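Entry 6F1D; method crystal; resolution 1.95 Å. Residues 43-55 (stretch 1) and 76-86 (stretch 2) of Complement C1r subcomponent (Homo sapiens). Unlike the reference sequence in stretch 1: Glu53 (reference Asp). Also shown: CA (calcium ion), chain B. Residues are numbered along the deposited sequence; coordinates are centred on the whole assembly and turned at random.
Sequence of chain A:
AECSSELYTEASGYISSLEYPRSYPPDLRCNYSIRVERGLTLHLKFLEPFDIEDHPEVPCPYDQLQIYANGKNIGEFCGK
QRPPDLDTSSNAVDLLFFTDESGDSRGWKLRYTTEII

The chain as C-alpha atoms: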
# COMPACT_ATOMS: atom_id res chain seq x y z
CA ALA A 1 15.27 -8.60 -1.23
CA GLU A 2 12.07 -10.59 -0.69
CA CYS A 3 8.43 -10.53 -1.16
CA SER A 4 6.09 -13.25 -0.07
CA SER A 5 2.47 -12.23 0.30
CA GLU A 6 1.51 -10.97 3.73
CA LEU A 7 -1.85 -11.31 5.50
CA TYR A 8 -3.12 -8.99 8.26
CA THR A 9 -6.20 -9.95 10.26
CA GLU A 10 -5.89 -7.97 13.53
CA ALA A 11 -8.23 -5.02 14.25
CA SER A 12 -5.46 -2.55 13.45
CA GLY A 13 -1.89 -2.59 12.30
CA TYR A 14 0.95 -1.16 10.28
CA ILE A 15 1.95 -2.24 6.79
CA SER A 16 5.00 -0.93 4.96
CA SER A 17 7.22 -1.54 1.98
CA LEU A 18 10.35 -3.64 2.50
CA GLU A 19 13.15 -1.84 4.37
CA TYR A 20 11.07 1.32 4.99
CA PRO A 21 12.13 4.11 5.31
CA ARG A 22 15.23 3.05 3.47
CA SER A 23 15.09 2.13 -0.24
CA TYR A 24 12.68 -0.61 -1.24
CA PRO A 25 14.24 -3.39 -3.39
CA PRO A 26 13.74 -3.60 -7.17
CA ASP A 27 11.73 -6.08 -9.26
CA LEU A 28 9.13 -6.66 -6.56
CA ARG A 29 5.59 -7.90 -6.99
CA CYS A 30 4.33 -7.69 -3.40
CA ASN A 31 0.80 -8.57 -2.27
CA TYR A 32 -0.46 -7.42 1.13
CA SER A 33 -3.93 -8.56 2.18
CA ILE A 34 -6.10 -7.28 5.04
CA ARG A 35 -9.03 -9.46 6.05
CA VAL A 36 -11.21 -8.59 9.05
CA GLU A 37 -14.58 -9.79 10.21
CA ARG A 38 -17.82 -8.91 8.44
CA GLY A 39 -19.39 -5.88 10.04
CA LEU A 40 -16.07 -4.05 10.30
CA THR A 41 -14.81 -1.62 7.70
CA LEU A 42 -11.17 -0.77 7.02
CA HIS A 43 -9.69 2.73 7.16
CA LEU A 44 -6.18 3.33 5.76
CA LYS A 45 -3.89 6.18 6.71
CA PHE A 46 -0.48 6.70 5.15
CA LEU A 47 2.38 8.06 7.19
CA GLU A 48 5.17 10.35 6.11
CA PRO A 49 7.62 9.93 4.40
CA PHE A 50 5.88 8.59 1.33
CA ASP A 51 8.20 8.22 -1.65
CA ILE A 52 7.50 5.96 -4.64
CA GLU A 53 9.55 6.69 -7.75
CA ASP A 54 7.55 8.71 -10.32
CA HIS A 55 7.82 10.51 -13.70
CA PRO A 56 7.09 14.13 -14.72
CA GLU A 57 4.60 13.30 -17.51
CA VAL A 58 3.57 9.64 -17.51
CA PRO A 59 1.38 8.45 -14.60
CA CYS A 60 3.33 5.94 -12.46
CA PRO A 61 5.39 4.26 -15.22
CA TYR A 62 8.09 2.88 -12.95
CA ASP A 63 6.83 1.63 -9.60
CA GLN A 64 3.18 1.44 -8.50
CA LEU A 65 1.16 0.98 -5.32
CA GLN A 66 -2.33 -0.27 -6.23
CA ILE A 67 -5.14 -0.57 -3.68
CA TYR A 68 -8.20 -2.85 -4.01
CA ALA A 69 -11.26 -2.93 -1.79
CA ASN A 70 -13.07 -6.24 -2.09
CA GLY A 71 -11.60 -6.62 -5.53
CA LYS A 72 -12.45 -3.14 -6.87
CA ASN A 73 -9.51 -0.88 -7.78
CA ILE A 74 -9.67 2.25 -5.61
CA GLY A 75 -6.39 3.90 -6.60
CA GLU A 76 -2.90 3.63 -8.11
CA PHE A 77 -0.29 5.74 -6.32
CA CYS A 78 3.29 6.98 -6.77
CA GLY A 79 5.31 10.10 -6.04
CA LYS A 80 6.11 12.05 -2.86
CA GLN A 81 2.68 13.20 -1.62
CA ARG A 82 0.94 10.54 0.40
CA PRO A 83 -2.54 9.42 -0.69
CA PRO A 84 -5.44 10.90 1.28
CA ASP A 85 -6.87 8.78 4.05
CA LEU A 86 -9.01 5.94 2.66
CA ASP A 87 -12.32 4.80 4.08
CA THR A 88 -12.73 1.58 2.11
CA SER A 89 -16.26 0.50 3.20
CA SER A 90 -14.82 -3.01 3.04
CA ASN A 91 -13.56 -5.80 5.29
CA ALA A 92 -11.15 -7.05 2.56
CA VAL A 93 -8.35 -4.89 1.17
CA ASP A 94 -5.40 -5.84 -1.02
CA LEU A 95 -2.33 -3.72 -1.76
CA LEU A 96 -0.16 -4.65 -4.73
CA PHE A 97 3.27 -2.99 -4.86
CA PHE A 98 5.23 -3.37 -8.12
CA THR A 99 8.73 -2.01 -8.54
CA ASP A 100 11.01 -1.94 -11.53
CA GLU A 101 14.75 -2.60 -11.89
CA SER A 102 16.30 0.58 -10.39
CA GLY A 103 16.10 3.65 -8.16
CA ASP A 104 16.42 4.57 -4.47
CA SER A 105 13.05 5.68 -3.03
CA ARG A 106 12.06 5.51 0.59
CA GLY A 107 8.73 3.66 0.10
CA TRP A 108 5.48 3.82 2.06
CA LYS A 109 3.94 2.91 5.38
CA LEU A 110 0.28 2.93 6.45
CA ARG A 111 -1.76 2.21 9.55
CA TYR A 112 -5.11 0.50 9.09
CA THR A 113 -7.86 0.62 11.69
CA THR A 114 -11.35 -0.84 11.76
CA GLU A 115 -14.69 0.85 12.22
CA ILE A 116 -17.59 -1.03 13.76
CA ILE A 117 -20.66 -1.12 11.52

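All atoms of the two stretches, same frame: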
# COMPACT_ATOMS: atom_id res chain seq x y z
N HIS A 43 -10.18 1.39 7.44
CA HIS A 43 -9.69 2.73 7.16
C HIS A 43 -8.17 2.68 7.04
O HIS A 43 -7.49 2.07 7.88
CB HIS A 43 -10.07 3.69 8.29
CG HIS A 43 -11.54 3.96 8.38
ND1 HIS A 43 -12.08 5.20 8.15
CD2 HIS A 43 -12.57 3.16 8.73
CE1 HIS A 43 -13.39 5.16 8.35
NE2 HIS A 43 -13.71 3.92 8.69
N LEU A 44 -7.63 3.33 6.01
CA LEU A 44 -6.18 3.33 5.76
C LEU A 44 -5.65 4.75 5.87
O LEU A 44 -6.28 5.71 5.35
CB LEU A 44 -5.85 2.80 4.36
CG LEU A 44 -6.48 1.49 3.88
CD1 LEU A 44 -5.95 1.22 2.48
CD2 LEU A 44 -6.06 0.39 4.82
N LYS A 45 -4.52 4.90 6.54
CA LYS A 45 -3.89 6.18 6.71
C LYS A 45 -2.39 6.06 6.42
O LYS A 45 -1.68 5.39 7.17
CB LYS A 45 -4.07 6.65 8.15
CG LYS A 45 -3.27 7.85 8.39
CD LYS A 45 -2.92 8.00 9.85
CE LYS A 45 -2.66 9.43 10.09
NZ LYS A 45 -3.86 10.30 9.92
N PHE A 46 -1.91 6.76 5.42
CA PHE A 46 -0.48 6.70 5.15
C PHE A 46 0.28 7.66 6.03
O PHE A 46 -0.16 8.79 6.25
CB PHE A 46 -0.23 7.01 3.69
CG PHE A 46 -0.56 5.86 2.79
CD1 PHE A 46 0.41 4.93 2.48
CD2 PHE A 46 -1.84 5.67 2.32
CE1 PHE A 46 0.12 3.81 1.66
CE2 PHE A 46 -2.15 4.57 1.50
CZ PHE A 46 -1.17 3.66 1.16
N LEU A 47 1.47 7.25 6.42
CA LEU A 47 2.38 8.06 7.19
C LEU A 47 3.35 8.79 6.28
O LEU A 47 3.42 8.53 5.09
CB LEU A 47 3.12 7.20 8.20
CG LEU A 47 2.21 6.69 9.35
CD1 LEU A 47 1.17 7.71 9.76
CD2 LEU A 47 1.51 5.42 9.03
N GLU A 48 4.06 9.75 6.85
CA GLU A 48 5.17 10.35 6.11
C GLU A 48 6.49 9.85 6.66
O GLU A 48 6.60 9.59 7.85
CB GLU A 48 5.13 11.89 6.22
CG GLU A 48 3.82 12.47 5.72
CD GLU A 48 3.80 14.00 5.64
OE1 GLU A 48 2.98 14.54 4.86
OE2 GLU A 48 4.59 14.66 6.37
N PRO A 49 7.53 9.70 5.83
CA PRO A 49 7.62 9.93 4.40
C PRO A 49 6.89 8.91 3.55
O PRO A 49 6.71 7.74 3.91
CB PRO A 49 9.12 9.84 4.13
CG PRO A 49 9.58 8.86 5.15
CD PRO A 49 8.84 9.30 6.38
N PHE A 50 6.46 9.40 2.39
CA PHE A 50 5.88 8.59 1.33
C PHE A 50 6.70 8.94 0.11
O PHE A 50 6.86 10.12 -0.22
CB PHE A 50 4.41 8.94 1.11
CG PHE A 50 3.72 8.14 0.02
CD1 PHE A 50 3.73 8.58 -1.30
CD2 PHE A 50 3.06 6.99 0.33
CE1 PHE A 50 3.07 7.83 -2.29
CE2 PHE A 50 2.41 6.27 -0.62
CZ PHE A 50 2.41 6.68 -1.94
N ASP A 51 7.29 7.93 -0.54
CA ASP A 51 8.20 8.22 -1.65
C ASP A 51 8.25 6.98 -2.55
O ASP A 51 8.93 6.01 -2.23
CB ASP A 51 9.58 8.63 -1.13
CG ASP A 51 10.61 8.78 -2.24
OD1 ASP A 51 10.19 9.09 -3.39
OD2 ASP A 51 11.83 8.62 -1.95
N ILE A 52 7.47 7.01 -3.63
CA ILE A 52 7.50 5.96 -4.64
C ILE A 52 7.96 6.64 -5.92
O ILE A 52 7.44 7.71 -6.27
CB ILE A 52 6.13 5.30 -4.82
CG1 ILE A 52 5.67 4.64 -3.50
CG2 ILE A 52 6.12 4.28 -6.01
CD1 ILE A 52 4.33 3.96 -3.60
N GLU A 53 8.92 6.04 -6.60
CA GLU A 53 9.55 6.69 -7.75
C GLU A 53 8.48 7.06 -8.79
O GLU A 53 7.56 6.26 -9.05
CB GLU A 53 10.61 5.74 -8.33
CG GLU A 53 11.38 6.28 -9.58
CD GLU A 53 12.25 5.21 -10.22
OE1 GLU A 53 13.20 5.56 -10.96
OE2 GLU A 53 11.99 4.01 -10.02
N ASP A 54 8.55 8.27 -9.34
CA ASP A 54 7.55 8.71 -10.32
C ASP A 54 8.21 9.29 -11.57
O ASP A 54 9.42 9.17 -11.78
CB ASP A 54 6.56 9.73 -9.72
CG ASP A 54 7.24 11.03 -9.35
OD1 ASP A 54 8.49 11.11 -9.44
OD2 ASP A 54 6.52 11.99 -8.96
N HIS A 55 7.41 10.00 -12.38
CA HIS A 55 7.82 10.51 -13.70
C HIS A 55 7.09 11.82 -13.94
O HIS A 55 5.92 11.94 -13.56
CB HIS A 55 7.46 9.50 -14.79
CG HIS A 55 7.95 9.86 -16.16
ND1 HIS A 55 7.36 10.83 -16.92
CD2 HIS A 55 8.99 9.37 -16.89
CE1 HIS A 55 8.01 10.94 -18.07
NE2 HIS A 55 9.00 10.07 -18.07
N GLU A 76 -4.30 3.98 -7.85
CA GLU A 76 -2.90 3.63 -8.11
C GLU A 76 -2.04 4.83 -7.73
O GLU A 76 -2.35 5.96 -8.14
CB GLU A 76 -2.66 3.27 -9.58
CG GLU A 76 -1.15 3.25 -9.93
CD GLU A 76 -0.86 2.78 -11.37
OE1 GLU A 76 -0.95 1.55 -11.64
OE2 GLU A 76 -0.51 3.64 -12.23
N PHE A 77 -0.99 4.62 -6.96
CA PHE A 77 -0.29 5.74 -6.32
C PHE A 77 1.22 5.67 -6.56
O PHE A 77 1.81 4.59 -6.55
CB PHE A 77 -0.59 5.75 -4.82
CG PHE A 77 -2.07 5.88 -4.49
CD1 PHE A 77 -2.69 7.10 -4.57
CD2 PHE A 77 -2.84 4.77 -4.12
CE1 PHE A 77 -4.04 7.24 -4.28
CE2 PHE A 77 -4.18 4.91 -3.81
CZ PHE A 77 -4.77 6.14 -3.88
N CYS A 78 1.83 6.84 -6.76
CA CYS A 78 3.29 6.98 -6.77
C CYS A 78 3.62 8.41 -6.39
O CYS A 78 2.73 9.20 -6.08
CB CYS A 78 3.91 6.59 -8.13
SG CYS A 78 3.33 7.63 -9.49
N GLY A 79 4.90 8.74 -6.36
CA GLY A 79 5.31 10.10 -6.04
C GLY A 79 5.59 10.33 -4.56
O GLY A 79 5.80 9.38 -3.80
N LYS A 80 5.62 11.61 -4.17
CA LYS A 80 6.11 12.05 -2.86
C LYS A 80 5.02 12.63 -1.96
O LYS A 80 5.31 13.01 -0.81
CB LYS A 80 7.23 13.08 -3.02
CG LYS A 80 8.49 12.55 -3.68
CD LYS A 80 9.73 12.99 -2.92
CE LYS A 80 11.01 12.66 -3.68
NZ LYS A 80 12.15 13.52 -3.23
N GLN A 81 3.79 12.72 -2.43
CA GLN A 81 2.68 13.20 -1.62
C GLN A 81 1.84 11.98 -1.24
O GLN A 81 1.46 11.18 -2.11
CB GLN A 81 1.85 14.25 -2.37
CG GLN A 81 1.42 13.93 -3.85
CD GLN A 81 2.57 13.80 -4.87
OE1 GLN A 81 3.23 14.80 -5.25
NE2 GLN A 81 2.83 12.59 -5.34
N ARG A 82 1.62 11.77 0.05
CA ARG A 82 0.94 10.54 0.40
C ARG A 82 -0.51 10.60 -0.05
O ARG A 82 -1.09 11.68 -0.17
CB ARG A 82 1.01 10.29 1.90
CG ARG A 82 0.51 11.39 2.68
CD ARG A 82 0.94 11.17 4.08
NE ARG A 82 0.75 12.39 4.83
CZ ARG A 82 -0.37 12.70 5.45
NH1 ARG A 82 -1.41 11.86 5.39
NH2 ARG A 82 -0.45 13.84 6.12
N PRO A 83 -1.11 9.45 -0.37
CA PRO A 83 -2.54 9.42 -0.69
C PRO A 83 -3.36 10.01 0.45
O PRO A 83 -2.90 10.04 1.60
CB PRO A 83 -2.83 7.93 -0.85
CG PRO A 83 -1.52 7.32 -1.18
CD PRO A 83 -0.51 8.10 -0.42
N PRO A 84 -4.57 10.48 0.17
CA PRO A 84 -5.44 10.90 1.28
C PRO A 84 -5.90 9.66 2.03
O PRO A 84 -5.81 8.53 1.53
CB PRO A 84 -6.60 11.60 0.57
CG PRO A 84 -6.70 10.85 -0.73
CD PRO A 84 -5.28 10.45 -1.11
N ASP A 85 -6.36 9.88 3.24
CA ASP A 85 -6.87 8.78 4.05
C ASP A 85 -8.01 8.07 3.33
O ASP A 85 -8.87 8.71 2.72
CB ASP A 85 -7.34 9.32 5.39
CG ASP A 85 -6.20 9.87 6.22
OD1 ASP A 85 -5.02 9.83 5.77
OD2 ASP A 85 -6.47 10.35 7.35
N LEU A 86 -8.04 6.74 3.40
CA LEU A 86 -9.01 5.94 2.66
C LEU A 86 -9.97 5.24 3.61
O LEU A 86 -9.56 4.43 4.44
CB LEU A 86 -8.30 4.90 1.79
CG LEU A 86 -7.52 5.59 0.69
CD1 LEU A 86 -6.60 4.58 -0.00
CD2 LEU A 86 -8.52 6.20 -0.27
CA CA B . 12.01 1.87 -9.09
O HOH W 1 -3.42 8.78 4.05
O HOH W 2 3.92 13.18 1.80
O HOH W 3 5.86 12.38 1.93
O HOH W 4 12.45 -0.16 -8.06
O HOH W 5 12.94 2.80 -6.91

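Two short antiparallel backbone pairings, offset by one residue in register, clamp these stretches at their ends, while aromatic rings packed on proline and arginine fill the span between, an example of how side chains and water can bridge a gap between ladders. At one end Leu44 and Leu86 form a hydrogen-bonded pair: Leu44 N donates to Leu86 O (2.7 Å) and Leu86 N to Leu44 O (2.8 Å). Their side chains lie on the same face of the sheet, with CB of Leu44 4.1 Å from CB of Leu86. At the other, Ile52 N reaches Gly79 O (2.9 Å) and Gly79 N reaches Ile52 O (2.7 Å). Glycine suits this bridge, because its phi of 92° and psi of -163° would jam a CB against the preceding carbonyl.

Between the ladders, Phe50 is the centrepiece. Its t rotamer directs the ring into stretch 2, where one face receives Pro83 CD, 3.7 Å from the Phe50 ring centroid, and Arg82 CA, 4.0 Å from the same centroid, both as CH-pi contacts. Pro83 also serves Phe46, its CG lying 4.1 Å from the centroid of that ring. A rigid, apolar proline is thus well matched to two buried aromatics.

Charge is kept to the periphery. Arg82 is extended beyond its p chi1, and its NE donates to Glu48 OE1 (3.1 Å) in a salt bridge; Lys45 NZ and Asp85 OD2 form a longer one at 3.7 Å. Water completes the polar wiring where direct backbone pairing is absent. Water 1 accepts from Phe46 N (2.9 Å) and donates to Pro83 O (2.8 Å) and Asp85 OD1 (2.6 Å), while water 3 links Phe50 N (3.1 Å) to Lys80 O (2.9 Å). Altogether 949 Å² is buried, counting both sides.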